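Local coordinates for putative hemoglobin-like oxygen-binding protein (Pseudoalteromonas haloplanktis, PDB 4UUR) that binds heme b as a group II truncated hemoglobin and probably binds and carries oxygen, at residues Arg40-Asp43 against Ile44-Thr47; Pro53-Met57 against His58-Leu62; Asp104-Asp107 against Gln108-Cys112; Gly135-Ala138 against Ser139-Ile142. All blocks are in the same frame, centred on the assembly; numbering follows the deposited sequence.

Contact 1: residues Arg40-Asp43 against Ile44-Thr47; sequences RFYD and IMAT
Met45 reaches back along one turn of its helix until its methyl meets Phe41 and Tyr42 together. The Met45 and Phe41 side chains run at a slant to each other, CE lying 3.4 Å from Phe41 CE2. Beside Tyr42 the thioether runs in the same direction as the phenol, and SD sits at the ring's edge, 5.2 Å from its centroid, in a Met-aromatic contact. CG of Met45 is anti to the backbone N (chi1 178°), which sends the chain back toward both rings; a flexible, polarisable thioether suits such an uneven surface. Phe41 also sets CD2 over the centre of the Tyr42 ring, 3.8 Å above its plane. On another flank, Ile44 CD1 slants across Arg40 CG at 3.8 Å, packing on the aliphatic part of a side chain whose guanidinium pairs with Glu120. Regular i to i+4 bonds from Ile44, Met45 and Ala46 keep these spacings. This packing on helix 31-45 is consistent with the B helix of a truncated globin, on the distal side of the heme.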
loop_
_atom_site.group_PDB
_atom_site.type_symbol
_atom_site.label_atom_id
_atom_site.label_comp_id
_atom_site.label_asym_id
_atom_site.label_seq_id
_atom_site.Cartn_x
_atom_site.Cartn_y
_atom_site.Cartn_z
ATOM N N ARG A 40 2.047 -0.355 -9.423
ATOM C CA ARG A 40 0.738 0.019 -9.967
ATOM C C ARG A 40 0.046 1.045 -9.059
ATOM O O ARG A 40 -0.561 1.999 -9.542
ATOM C CB ARG A 40 -0.140 -1.207 -10.027
ATOM C CG ARG A 40 -1.603 -0.959 -10.431
ATOM C CD ARG A 40 -1.773 -0.803 -11.917
ATOM N NE ARG A 40 -1.624 -2.100 -12.557
ATOM C CZ ARG A 40 -1.710 -2.315 -13.865
ATOM N NH1 ARG A 40 -1.922 -1.337 -14.739
ATOM N NH2 ARG A 40 -1.602 -3.537 -14.305
ATOM N N PHE A 41 0.140 0.830 -7.748
ATOM C CA PHE A 41 -0.422 1.733 -6.739
ATOM C C PHE A 41 0.055 3.171 -6.954
ATOM O O PHE A 41 -0.753 4.080 -7.057
ATOM C CB PHE A 41 -0.032 1.248 -5.316
ATOM C CG PHE A 41 -0.540 2.129 -4.210
ATOM C CD1 PHE A 41 -1.895 2.262 -3.964
ATOM C CD2 PHE A 41 0.326 2.860 -3.449
ATOM C CE1 PHE A 41 -2.357 3.095 -2.970
ATOM C CE2 PHE A 41 -0.129 3.666 -2.434
ATOM C CZ PHE A 41 -1.470 3.769 -2.183
ATOM N N TYR A 42 1.369 3.361 -7.035
ATOM C CA TYR A 42 1.943 4.691 -7.209
ATOM C C TYR A 42 1.727 5.195 -8.627
ATOM O O TYR A 42 1.582 6.394 -8.856
ATOM C CB TYR A 42 3.446 4.637 -6.835
ATOM C CG TYR A 42 3.632 4.509 -5.313
ATOM C CD1 TYR A 42 3.185 5.516 -4.462
ATOM C CD2 TYR A 42 4.190 3.391 -4.749
ATOM C CE1 TYR A 42 3.270 5.397 -3.076
ATOM C CE2 TYR A 42 4.335 3.270 -3.367
ATOM C CZ TYR A 42 3.863 4.284 -2.520
ATOM O OH TYR A 42 3.960 4.196 -1.139
ATOM N N ASP A 43 1.695 4.289 -9.591
ATOM C CA ASP A 43 1.449 4.688 -10.961
ATOM C C ASP A 43 0.109 5.376 -11.109
ATOM O O ASP A 43 -0.013 6.390 -11.801
ATOM C CB ASP A 43 1.535 3.468 -11.851
ATOM C CG ASP A 43 2.987 3.155 -12.276
ATOM O OD1 ASP A 43 3.913 3.941 -11.945
ATOM O OD2 ASP A 43 3.170 2.147 -12.969
ATOM N N ILE A 44 -0.882 4.834 -10.410
ATOM C CA ILE A 44 -2.238 5.341 -10.420
ATOM C C ILE A 44 -2.339 6.594 -9.558
ATOM O O ILE A 44 -2.971 7.581 -9.971
ATOM C CB ILE A 44 -3.208 4.277 -9.905
ATOM C CG1 ILE A 44 -3.372 3.187 -10.971
ATOM C CG2 ILE A 44 -4.543 4.883 -9.487
ATOM C CD1 ILE A 44 -4.032 1.936 -10.455
ATOM N N MET A 45 -1.713 6.556 -8.372
ATOM C CA MET A 45 -1.736 7.686 -7.475
ATOM C C MET A 45 -1.220 8.940 -8.155
ATOM O O MET A 45 -1.743 10.039 -7.907
ATOM C CB MET A 45 -0.855 7.436 -6.245
ATOM C CG MET A 45 -0.796 8.613 -5.256
ATOM S SD MET A 45 0.432 8.422 -3.961
ATOM C CE MET A 45 -0.149 6.969 -3.069
ATOM N N ALA A 46 -0.160 8.765 -8.955
ATOM C CA ALA A 46 0.575 9.870 -9.564
ATOM C C ALA A 46 -0.148 10.559 -10.746
ATOM O O ALA A 46 0.299 11.596 -11.246
ATOM C CB ALA A 46 1.970 9.409 -10.000
ATOM N N THR A 47 -1.258 10.010 -11.186
ATOM C CA THR A 47 -1.931 10.577 -12.317
ATOM C C THR A 47 -3.404 10.742 -12.168
ATOM O O THR A 47 -4.026 11.302 -13.015
ATOM C CB THR A 47 -1.677 9.710 -13.542
ATOM O OG1 THR A 47 -2.048 8.335 -13.266
ATOM C CG2 THR A 47 -0.188 9.838 -13.937
#

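Contact 2: residues Pro53-Met57 against His58-Leu62; sequences PLYDM and HPLPL. With HEM (protoporphyrin IX containing Fe), chain C.
Two hydrogen bonds tie His58 to the helix just before it. Its CG lies anti to the carbonyl carbon (chi1 -67°), which puts ND1 back over the preceding turn, where it donates to Leu54 O at 2.9 Å, the acceptor almost in the imidazole plane (3° out of it). Leu54 O also takes the N-H of Met57, from the opposite face of the carbonyl, so one oxygen receives both groups, and the in-plane bond restrains the turn of the ring. The backbone N of His58 donates to Tyr55 O, at 2.9 Å, from above that carbonyl's plane. Apolar contacts follow the chain outward: Leu60 CD2 stands 3.9 Å from Tyr55 CZ, while Leu62 CD1 meets Tyr55 CE1 at the ring's edge, at 3.9 Å. The heme methyl CMA lies over one face of the His58 imidazole, Leu54 CD1 packs 3.4 Å from methyl CMB, and Pro59 CD comes within 3.4 Å of propionate oxygen O1A. A histidine just after a short helix, beside the porphyrin, is consistent with the C-to-E connection of a truncated globin.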
loop_
_atom_site.group_PDB
_atom_site.type_symbol
_atom_site.label_atom_id
_atom_site.label_comp_id
_atom_site.label_asym_id
_atom_site.label_seq_id
_atom_site.Cartn_x
_atom_site.Cartn_y
_atom_site.Cartn_z
ATOM N N PRO A 53 -4.165 15.138 -4.024
ATOM C CA PRO A 53 -3.782 15.573 -2.684
ATOM C C PRO A 53 -2.884 14.567 -1.965
ATOM O O PRO A 53 -1.847 14.929 -1.454
ATOM C CB PRO A 53 -5.124 15.759 -1.998
ATOM C CG PRO A 53 -6.027 16.160 -3.135
ATOM C CD PRO A 53 -5.621 15.215 -4.223
ATOM N N LEU A 54 -3.241 13.295 -2.016
ATOM C CA LEU A 54 -2.384 12.258 -1.476
ATOM C C LEU A 54 -1.026 12.215 -2.172
ATOM O O LEU A 54 0.007 12.067 -1.526
ATOM C CB LEU A 54 -3.110 10.925 -1.562
ATOM C CG LEU A 54 -2.331 9.660 -1.209
ATOM C CD1 LEU A 54 -1.773 9.727 0.187
ATOM C CD2 LEU A 54 -3.237 8.440 -1.386
ATOM N N TYR A 55 -1.021 12.372 -3.485
ATOM C CA TYR A 55 0.176 12.387 -4.263
ATOM C C TYR A 55 1.140 13.516 -3.857
ATOM O O TYR A 55 2.358 13.318 -3.724
ATOM C CB TYR A 55 -0.189 12.529 -5.733
ATOM C CG TYR A 55 0.998 12.511 -6.680
ATOM C CD1 TYR A 55 2.036 11.573 -6.548
ATOM C CD2 TYR A 55 1.074 13.411 -7.734
ATOM C CE1 TYR A 55 3.113 11.565 -7.441
ATOM C CE2 TYR A 55 2.161 13.421 -8.598
ATOM C CZ TYR A 55 3.154 12.496 -8.456
ATOM O OH TYR A 55 4.182 12.516 -9.342
ATOM N N ASP A 56 0.581 14.686 -3.668
ATOM C CA ASP A 56 1.319 15.882 -3.255
ATOM C C ASP A 56 1.999 15.792 -1.843
ATOM O O ASP A 56 2.878 16.568 -1.504
ATOM C CB ASP A 56 0.352 17.071 -3.308
ATOM C CG ASP A 56 -0.039 17.465 -4.765
ATOM O OD1 ASP A 56 0.626 16.972 -5.730
ATOM O OD2 ASP A 56 -1.008 18.273 -4.928
ATOM N N MET A 57 1.622 14.840 -1.024
ATOM C CA MET A 57 2.340 14.620 0.202
ATOM C C MET A 57 3.666 13.873 -0.064
ATOM O O MET A 57 4.532 13.745 0.828
ATOM C CB MET A 57 1.489 13.787 1.137
ATOM C CG MET A 57 0.131 14.360 1.473
ATOM S SD MET A 57 -0.710 13.174 2.525
ATOM C CE MET A 57 0.058 13.489 4.109
ATOM N N HIS A 58 3.845 13.392 -1.283
ATOM C CA HIS A 58 5.049 12.625 -1.581
ATOM C C HIS A 58 6.087 13.489 -2.307
ATOM O O HIS A 58 5.887 13.843 -3.444
ATOM C CB HIS A 58 4.704 11.418 -2.444
ATOM C CG HIS A 58 3.870 10.383 -1.749
ATOM N ND1 HIS A 58 2.514 10.539 -1.523
ATOM C CD2 HIS A 58 4.203 9.171 -1.249
ATOM C CE1 HIS A 58 2.054 9.461 -0.910
ATOM N NE2 HIS A 58 3.057 8.610 -0.752
ATOM N N PRO A 59 7.211 13.800 -1.658
ATOM C CA PRO A 59 8.293 14.507 -2.353
ATOM C C PRO A 59 8.878 13.623 -3.449
ATOM O O PRO A 59 9.083 12.427 -3.247
ATOM C CB PRO A 59 9.331 14.759 -1.250
ATOM C CG PRO A 59 8.694 14.305 0.021
ATOM C CD PRO A 59 7.671 13.283 -0.367
ATOM N N LEU A 60 9.095 14.198 -4.621
ATOM C CA LEU A 60 9.492 13.411 -5.756
ATOM C C LEU A 60 10.995 13.309 -5.753
ATOM O O LEU A 60 11.663 14.055 -5.043
ATOM C CB LEU A 60 8.979 14.048 -7.035
ATOM C CG LEU A 60 7.453 14.266 -7.044
ATOM C CD1 LEU A 60 7.049 15.034 -8.297
ATOM C CD2 LEU A 60 6.718 12.939 -6.989
ATOM N N PRO A 61 11.547 12.355 -6.501
ATOM C CA PRO A 61 10.854 11.316 -7.226
ATOM C C PRO A 61 10.434 10.175 -6.288
ATOM O O PRO A 61 10.949 10.070 -5.172
ATOM C CB PRO A 61 11.913 10.853 -8.238
ATOM C CG PRO A 61 13.208 11.029 -7.508
ATOM C CD PRO A 61 13.013 12.253 -6.649
ATOM N N LEU A 62 9.547 9.303 -6.780
ATOM C CA LEU A 62 9.036 8.169 -6.028
ATOM C C LEU A 62 9.909 6.926 -5.893
ATOM O O LEU A 62 9.474 5.916 -5.302
ATOM C CB LEU A 62 7.657 7.760 -6.579
ATOM C CG LEU A 62 6.606 8.863 -6.598
ATOM C CD1 LEU A 62 5.362 8.433 -7.390
ATOM C CD2 LEU A 62 6.266 9.311 -5.203
HETATM C CHA HEM C . 4.963 6.116 3.990
HETATM C CHB HEM C . 0.796 8.544 3.320
HETATM C CHC HEM C . -1.591 4.496 4.545
HETATM C CHD HEM C . 2.484 2.030 4.204
HETATM C C1A HEM C . 4.049 7.122 3.734
HETATM C C2A HEM C . 4.381 8.435 3.396
HETATM C C3A HEM C . 3.211 9.102 3.187
HETATM C C4A HEM C . 2.131 8.218 3.413
HETATM C CMA HEM C . 3.068 10.567 2.793
HETATM C CAA HEM C . 5.764 9.045 3.277
HETATM C CBA HEM C . 6.659 8.306 2.282
HETATM C CGA HEM C . 7.671 9.169 1.558
HETATM O O1A HEM C . 7.395 10.060 0.728
HETATM O O2A HEM C . 8.867 8.919 1.777
HETATM C C1B HEM C . -0.226 7.637 3.644
HETATM C C2B HEM C . -1.600 7.988 3.807
HETATM C C3B HEM C . -2.273 6.849 4.165
HETATM C C4B HEM C . -1.246 5.815 4.266
HETATM C CMB HEM C . -2.146 9.380 3.542
HETATM C CAB HEM C . -3.679 6.465 4.507
HETATM C CBB HEM C . -4.602 7.350 4.697
HETATM C C1C HEM C . -0.718 3.418 4.471
HETATM C C2C HEM C . -1.054 2.057 4.545
HETATM C C3C HEM C . 0.132 1.367 4.472
HETATM C C4C HEM C . 1.164 2.321 4.306
HETATM C CMC HEM C . -2.465 1.517 4.733
HETATM C CAC HEM C . 0.400 -0.088 4.461
HETATM C CBC HEM C . -0.570 -0.990 4.361
HETATM C C1D HEM C . 3.444 2.993 4.171
HETATM C C2D HEM C . 4.856 2.630 4.258
HETATM C C3D HEM C . 5.530 3.757 4.197
HETATM C C4D HEM C . 4.535 4.812 4.088
HETATM C CMD HEM C . 5.485 1.272 4.409
HETATM C CAD HEM C . 7.037 3.913 4.305
HETATM C CBD HEM C . 7.300 4.248 5.776
HETATM C CGD HEM C . 8.783 4.359 6.147
HETATM O O1D HEM C . 9.684 4.345 5.294
HETATM O O2D HEM C . 9.155 4.475 7.332
HETATM N NA HEM C . 2.656 6.997 3.696
HETATM N NB HEM C . -0.095 6.355 3.922
HETATM N NC HEM C . 0.604 3.541 4.296
HETATM N ND HEM C . 3.291 4.289 4.018
HETATM FE FE HEM C . 1.686 5.271 3.985
HETATM O O HOH W 1 1.647 4.998 1.809
#

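Contact 3: residues Asp104-Asp107 against Gln108-Cys112; sequences DLRD and QWMYC. With HEM (protoporphyrin IX containing Fe), chain C.
The G helix carries Asp104 and Gln108 on successive turns, joined by side chain as well as backbone. Gln108 NE2 points in its amide plane at Asp104 OD1, 3.1 Å away, but meets the carboxylate from above its plane. As an amide it serves twice, OE1 accepting from Leu54 N. One turn on, Met110 CG lies against one face of the Arg106 guanidinium, 3.4 Å from NH2, and Asp107 OD1, which also accepts from Gln103 NE2, forms a salt bridge with Arg106 NH2 at 3.5 Å. Trp109 spreads its indole over the porphyrin, with HEM CHC 3.3 Å above the ring plane. With CG anti to the backbone N (chi1 -158°) and the ring turned to chi2 99°, NE1 donates in plane, at 3.0 Å, to the water on the iron. Trimming the indole to an alanine would probably leave that water without this donor and open a gap over the porphyrin. A G-helix tryptophan lining the distal site is characteristic of group II and III truncated hemoglobins.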
loop_
_atom_site.group_PDB
_atom_site.type_symbol
_atom_site.label_atom_id
_atom_site.label_comp_id
_atom_site.label_asym_id
_atom_site.label_seq_id
_atom_site.Cartn_x
_atom_site.Cartn_y
_atom_site.Cartn_z
ATOM N N ASP A 104 -10.622 11.858 4.295
ATOM C CA ASP A 104 -10.479 12.176 2.904
ATOM C C ASP A 104 -9.216 11.529 2.282
ATOM O O ASP A 104 -9.268 10.974 1.173
ATOM C CB ASP A 104 -10.478 13.692 2.771
ATOM C CG ASP A 104 -10.156 14.167 1.379
ATOM O OD1 ASP A 104 -10.537 13.477 0.392
ATOM O OD2 ASP A 104 -9.531 15.270 1.301
ATOM N N LEU A 105 -8.097 11.616 2.984
ATOM C CA LEU A 105 -6.856 11.058 2.492
ATOM C C LEU A 105 -6.831 9.544 2.607
ATOM O O LEU A 105 -6.272 8.881 1.747
ATOM C CB LEU A 105 -5.635 11.673 3.200
ATOM C CG LEU A 105 -5.323 13.126 2.876
ATOM C CD1 LEU A 105 -4.327 13.690 3.916
ATOM C CD2 LEU A 105 -4.783 13.265 1.464
ATOM N N ARG A 106 -7.419 9.003 3.660
ATOM C CA ARG A 106 -7.622 7.575 3.748
ATOM C C ARG A 106 -8.412 7.011 2.546
ATOM O O ARG A 106 -8.054 5.970 1.998
ATOM C CB ARG A 106 -8.362 7.200 5.011
ATOM C CG ARG A 106 -8.175 5.720 5.352
ATOM C CD ARG A 106 -9.467 5.006 5.770
ATOM N NE ARG A 106 -10.320 4.679 4.628
ATOM C CZ ARG A 106 -10.847 3.484 4.342
ATOM N NH1 ARG A 106 -10.681 2.398 5.095
ATOM N NH2 ARG A 106 -11.568 3.389 3.251
ATOM N N ASP A 107 -9.464 7.711 2.142
ATOM C CA ASP A 107 -10.301 7.244 1.041
ATOM C C ASP A 107 -9.576 7.311 -0.295
ATOM O O ASP A 107 -9.746 6.421 -1.114
ATOM C CB ASP A 107 -11.597 8.061 0.956
ATOM C CG ASP A 107 -12.533 7.811 2.129
ATOM O OD1 ASP A 107 -12.526 6.736 2.751
ATOM O OD2 ASP A 107 -13.307 8.730 2.421
ATOM N N GLN A 108 -8.815 8.390 -0.513
ATOM C CA GLN A 108 -7.898 8.499 -1.646
ATOM C C GLN A 108 -6.874 7.352 -1.730
ATOM O O GLN A 108 -6.591 6.869 -2.836
ATOM C CB GLN A 108 -7.126 9.799 -1.583
ATOM C CG GLN A 108 -7.959 10.994 -1.994
ATOM C CD GLN A 108 -7.232 12.295 -1.760
ATOM O OE1 GLN A 108 -6.154 12.509 -2.275
ATOM N NE2 GLN A 108 -7.814 13.157 -0.968
ATOM N N TRP A 109 -6.297 6.980 -0.584
ATOM C CA TRP A 109 -5.354 5.868 -0.495
ATOM C C TRP A 109 -6.065 4.572 -0.836
ATOM O O TRP A 109 -5.530 3.759 -1.615
ATOM C CB TRP A 109 -4.806 5.739 0.915
ATOM C CG TRP A 109 -3.517 5.032 1.017
ATOM C CD1 TRP A 109 -2.279 5.605 1.124
ATOM C CD2 TRP A 109 -3.302 3.624 1.007
ATOM N NE1 TRP A 109 -1.311 4.640 1.223
ATOM C CE2 TRP A 109 -1.918 3.410 1.157
ATOM C CE3 TRP A 109 -4.139 2.521 0.936
ATOM C CZ2 TRP A 109 -1.360 2.127 1.191
ATOM C CZ3 TRP A 109 -3.556 1.235 0.996
ATOM C CH2 TRP A 109 -2.217 1.062 1.107
ATOM N N MET A 110 -7.250 4.342 -0.249
ATOM C CA MET A 110 -8.019 3.129 -0.595
ATOM C C MET A 110 -8.494 3.045 -2.048
ATOM O O MET A 110 -8.401 2.001 -2.684
ATOM C CB MET A 110 -9.169 2.904 0.353
ATOM C CG MET A 110 -8.702 2.321 1.671
ATOM S SD MET A 110 -7.584 0.901 1.524
ATOM C CE MET A 110 -8.742 -0.285 0.825
ATOM N N TYR A 111 -8.963 4.153 -2.579
ATOM C CA TYR A 111 -9.355 4.252 -3.976
ATOM C C TYR A 111 -8.227 3.781 -4.901
ATOM O O TYR A 111 -8.452 2.977 -5.791
ATOM C CB TYR A 111 -9.766 5.704 -4.243
ATOM C CG TYR A 111 -9.874 6.080 -5.682
ATOM C CD1 TYR A 111 -8.768 6.530 -6.367
ATOM C CD2 TYR A 111 -11.100 6.016 -6.355
ATOM C CE1 TYR A 111 -8.850 6.891 -7.705
ATOM C CE2 TYR A 111 -11.204 6.390 -7.691
ATOM C CZ TYR A 111 -10.082 6.834 -8.349
ATOM O OH TYR A 111 -10.144 7.185 -9.662
ATOM N N CYS A 112 -7.009 4.274 -4.675
ATOM C CA CYS A 112 -5.846 3.806 -5.414
ATOM C C CYS A 112 -5.597 2.321 -5.194
ATOM O O CYS A 112 -5.305 1.609 -6.156
ATOM C CB CYS A 112 -4.595 4.567 -4.987
ATOM S SG CYS A 112 -4.567 6.246 -5.607
HETATM C CHA HEM C . 4.963 6.116 3.990
HETATM C CHB HEM C . 0.796 8.544 3.320
HETATM C CHC HEM C . -1.591 4.496 4.545
HETATM C CHD HEM C . 2.484 2.030 4.204
HETATM C C1A HEM C . 4.049 7.122 3.734
HETATM C C2A HEM C . 4.381 8.435 3.396
HETATM C C3A HEM C . 3.211 9.102 3.187
HETATM C C4A HEM C . 2.131 8.218 3.413
HETATM C CMA HEM C . 3.068 10.567 2.793
HETATM C CAA HEM C . 5.764 9.045 3.277
HETATM C CBA HEM C . 6.659 8.306 2.282
HETATM C CGA HEM C . 7.671 9.169 1.558
HETATM O O1A HEM C . 7.395 10.060 0.728
HETATM O O2A HEM C . 8.867 8.919 1.777
HETATM C C1B HEM C . -0.226 7.637 3.644
HETATM C C2B HEM C . -1.600 7.988 3.807
HETATM C C3B HEM C . -2.273 6.849 4.165
HETATM C C4B HEM C . -1.246 5.815 4.266
HETATM C CMB HEM C . -2.146 9.380 3.542
HETATM C CAB HEM C . -3.679 6.465 4.507
HETATM C CBB HEM C . -4.602 7.350 4.697
HETATM C C1C HEM C . -0.718 3.418 4.471
HETATM C C2C HEM C . -1.054 2.057 4.545
HETATM C C3C HEM C . 0.132 1.367 4.472
HETATM C C4C HEM C . 1.164 2.321 4.306
HETATM C CMC HEM C . -2.465 1.517 4.733
HETATM C CAC HEM C . 0.400 -0.088 4.461
HETATM C CBC HEM C . -0.570 -0.990 4.361
HETATM C C1D HEM C . 3.444 2.993 4.171
HETATM C C2D HEM C . 4.856 2.630 4.258
HETATM C C3D HEM C . 5.530 3.757 4.197
HETATM C C4D HEM C . 4.535 4.812 4.088
HETATM C CMD HEM C . 5.485 1.272 4.409
HETATM C CAD HEM C . 7.037 3.913 4.305
HETATM C CBD HEM C . 7.300 4.248 5.776
HETATM C CGD HEM C . 8.783 4.359 6.147
HETATM O O1D HEM C . 9.684 4.345 5.294
HETATM O O2D HEM C . 9.155 4.475 7.332
HETATM N NA HEM C . 2.656 6.997 3.696
HETATM N NB HEM C . -0.095 6.355 3.922
HETATM N NC HEM C . 0.604 3.541 4.296
HETATM N ND HEM C . 3.291 4.289 4.018
HETATM FE FE HEM C . 1.686 5.271 3.985
HETATM O O HOH W 1 1.647 4.998 1.809
#

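Contact 4: residues Gly135-Ala138 against Ser139-Ile142; sequences GQLA and SHMI. With HEM (protoporphyrin IX containing Fe), chain C.
Met141 and Leu137 lie side by side, pointing the same way, one helical turn apart. Apolar packing between them is light: Leu137 CD2 meets Met141 CE at 4.1 Å. Bends at chi2 (-59°) and chi3 (102°) fold the thioether back, bringing CE to 3.4 Å from Leu137 O. Backbone bonding changes over the same turn. Ser139 and His140 donate to Gly135 O and Gln136 O in regular alpha-helical fashion, whereas Met141 N divides its hydrogen between a weak bond to Leu137 O and one of 3.2 Å to Ala138 O, as the helix runs out; the carbonyls of His140 and Ile142 bond Arg93. Side-chain contacts with the heme are made by carbon atoms: Leu137 CD1 is 3.6 Å from vinyl carbon CBC, and Met141 CG is 3.8 Å from meso carbon CHC. Met141 also borders His96, the axial ligand of the iron. A serine in place of this methionine is likely to open a gap beside that histidine and take from Leu137 CD2 its contact with the methyl. Hydrocarbon and thioether groups thus give the proximal heme face an apolar wall.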
loop_
_atom_site.group_PDB
_atom_site.type_symbol
_atom_site.label_atom_id
_atom_site.label_comp_id
_atom_site.label_asym_id
_atom_site.label_seq_id
_atom_site.Cartn_x
_atom_site.Cartn_y
_atom_site.Cartn_z
ATOM N N GLY A 135 -8.085 -1.822 3.919
ATOM C CA GLY A 135 -9.116 -0.878 4.381
ATOM C C GLY A 135 -9.025 -0.595 5.887
ATOM O O GLY A 135 -9.203 0.535 6.333
ATOM N N GLN A 136 -8.727 -1.623 6.654
ATOM C CA GLN A 136 -8.587 -1.484 8.095
ATOM C C GLN A 136 -7.294 -0.757 8.483
ATOM O O GLN A 136 -7.347 0.211 9.230
ATOM C CB GLN A 136 -8.657 -2.858 8.785
ATOM C CG GLN A 136 -10.064 -3.243 9.203
ATOM C CD GLN A 136 -10.194 -4.687 9.640
ATOM O OE1 GLN A 136 -9.232 -5.461 9.631
ATOM N NE2 GLN A 136 -11.402 -5.060 10.029
ATOM N N LEU A 137 -6.152 -1.245 7.997
ATOM C CA LEU A 137 -4.877 -0.538 8.141
ATOM C C LEU A 137 -4.967 0.951 7.806
ATOM O O LEU A 137 -4.555 1.780 8.606
ATOM C CB LEU A 137 -3.794 -1.187 7.298
ATOM C CG LEU A 137 -2.943 -2.146 8.098
ATOM C CD1 LEU A 137 -1.820 -2.704 7.217
ATOM C CD2 LEU A 137 -2.379 -1.427 9.324
ATOM N N ALA A 138 -5.551 1.280 6.659
ATOM C CA ALA A 138 -5.753 2.673 6.240
ATOM C C ALA A 138 -6.532 3.452 7.254
ATOM O O ALA A 138 -6.143 4.563 7.581
ATOM C CB ALA A 138 -6.465 2.781 4.906
ATOM N N SER A 139 -7.626 2.883 7.755
ATOM C CA SER A 139 -8.427 3.596 8.748
ATOM C C SER A 139 -7.635 3.821 10.038
ATOM O O SER A 139 -7.750 4.847 10.632
ATOM C CB SER A 139 -9.759 2.882 9.004
ATOM O OG SER A 139 -10.712 3.357 8.058
ATOM N N HIS A 140 -6.797 2.860 10.397
ATOM C CA HIS A 140 -5.931 2.879 11.577
ATOM C C HIS A 140 -4.936 4.042 11.534
ATOM O O HIS A 140 -4.538 4.510 12.573
ATOM C CB HIS A 140 -5.173 1.535 11.635
ATOM C CG HIS A 140 -4.312 1.327 12.847
ATOM N ND1 HIS A 140 -4.626 1.816 14.098
ATOM C CD2 HIS A 140 -3.174 0.598 13.009
ATOM C CE1 HIS A 140 -3.699 1.444 14.963
ATOM N NE2 HIS A 140 -2.806 0.701 14.329
ATOM N N MET A 141 -4.523 4.479 10.336
ATOM C CA MET A 141 -3.546 5.571 10.193
ATOM C C MET A 141 -4.171 6.923 10.421
ATOM O O MET A 141 -3.461 7.900 10.631
ATOM C CB MET A 141 -2.959 5.631 8.782
ATOM C CG MET A 141 -2.303 4.387 8.259
ATOM S SD MET A 141 -0.954 3.886 9.299
ATOM C CE MET A 141 -1.704 2.542 10.231
ATOM N N ILE A 142 -5.497 6.998 10.332
ATOM C CA ILE A 142 -6.197 8.277 10.378
ATOM C C ILE A 142 -5.793 8.879 11.706
ATOM O O ILE A 142 -5.819 8.180 12.709
ATOM C CB ILE A 142 -7.717 8.097 10.299
ATOM C CG1 ILE A 142 -8.107 7.638 8.885
ATOM C CG2 ILE A 142 -8.460 9.386 10.688
ATOM C CD1 ILE A 142 -9.529 7.967 8.446
HETATM C CHA HEM C . 4.963 6.116 3.990
HETATM C CHB HEM C . 0.796 8.544 3.320
HETATM C CHC HEM C . -1.591 4.496 4.545
HETATM C CHD HEM C . 2.484 2.030 4.204
HETATM C C1A HEM C . 4.049 7.122 3.734
HETATM C C2A HEM C . 4.381 8.435 3.396
HETATM C C3A HEM C . 3.211 9.102 3.187
HETATM C C4A HEM C . 2.131 8.218 3.413
HETATM C CMA HEM C . 3.068 10.567 2.793
HETATM C CAA HEM C . 5.764 9.045 3.277
HETATM C CBA HEM C . 6.659 8.306 2.282
HETATM C CGA HEM C . 7.671 9.169 1.558
HETATM O O1A HEM C . 7.395 10.060 0.728
HETATM O O2A HEM C . 8.867 8.919 1.777
HETATM C C1B HEM C . -0.226 7.637 3.644
HETATM C C2B HEM C . -1.600 7.988 3.807
HETATM C C3B HEM C . -2.273 6.849 4.165
HETATM C C4B HEM C . -1.246 5.815 4.266
HETATM C CMB HEM C . -2.146 9.380 3.542
HETATM C CAB HEM C . -3.679 6.465 4.507
HETATM C CBB HEM C . -4.602 7.350 4.697
HETATM C C1C HEM C . -0.718 3.418 4.471
HETATM C C2C HEM C . -1.054 2.057 4.545
HETATM C C3C HEM C . 0.132 1.367 4.472
HETATM C C4C HEM C . 1.164 2.321 4.306
HETATM C CMC HEM C . -2.465 1.517 4.733
HETATM C CAC HEM C . 0.400 -0.088 4.461
HETATM C CBC HEM C . -0.570 -0.990 4.361
HETATM C C1D HEM C . 3.444 2.993 4.171
HETATM C C2D HEM C . 4.856 2.630 4.258
HETATM C C3D HEM C . 5.530 3.757 4.197
HETATM C C4D HEM C . 4.535 4.812 4.088
HETATM C CMD HEM C . 5.485 1.272 4.409
HETATM C CAD HEM C . 7.037 3.913 4.305
HETATM C CBD HEM C . 7.300 4.248 5.776
HETATM C CGD HEM C . 8.783 4.359 6.147
HETATM O O1D HEM C . 9.684 4.345 5.294
HETATM O O2D HEM C . 9.155 4.475 7.332
HETATM N NA HEM C . 2.656 6.997 3.696
HETATM N NB HEM C . -0.095 6.355 3.922
HETATM N NC HEM C . 0.604 3.541 4.296
HETATM N ND HEM C . 3.291 4.289 4.018
HETATM FE FE HEM C . 1.686 5.271 3.985
HETATM O O HOH W 1 1.647 4.998 1.809
#

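In the fold
The four contacts lie about the two faces of one heme. Contacts 1, 2 and 3 meet on the distal side: Met45 SD lies 3.6 Å from His58 CE1, Phe41 CZ touches Trp109 CE2 at 3.4 Å, and Leu54 CD2 packs 3.4 Å from Trp109 CA. Contact 4 lies on the proximal side, where His96 binds the iron, and its centre is about 19 Å from those of contacts 1 and 2. Contact 3 joins the two sides, since Arg106 CG packs 3.2 Å from Ala138 O while Trp109 faces the iron-bound water. Contacts 2, 3 and 4 touch the porphyrin directly; in contact 1 the side chain of Tyr42 is about 5 Å from the bound heme.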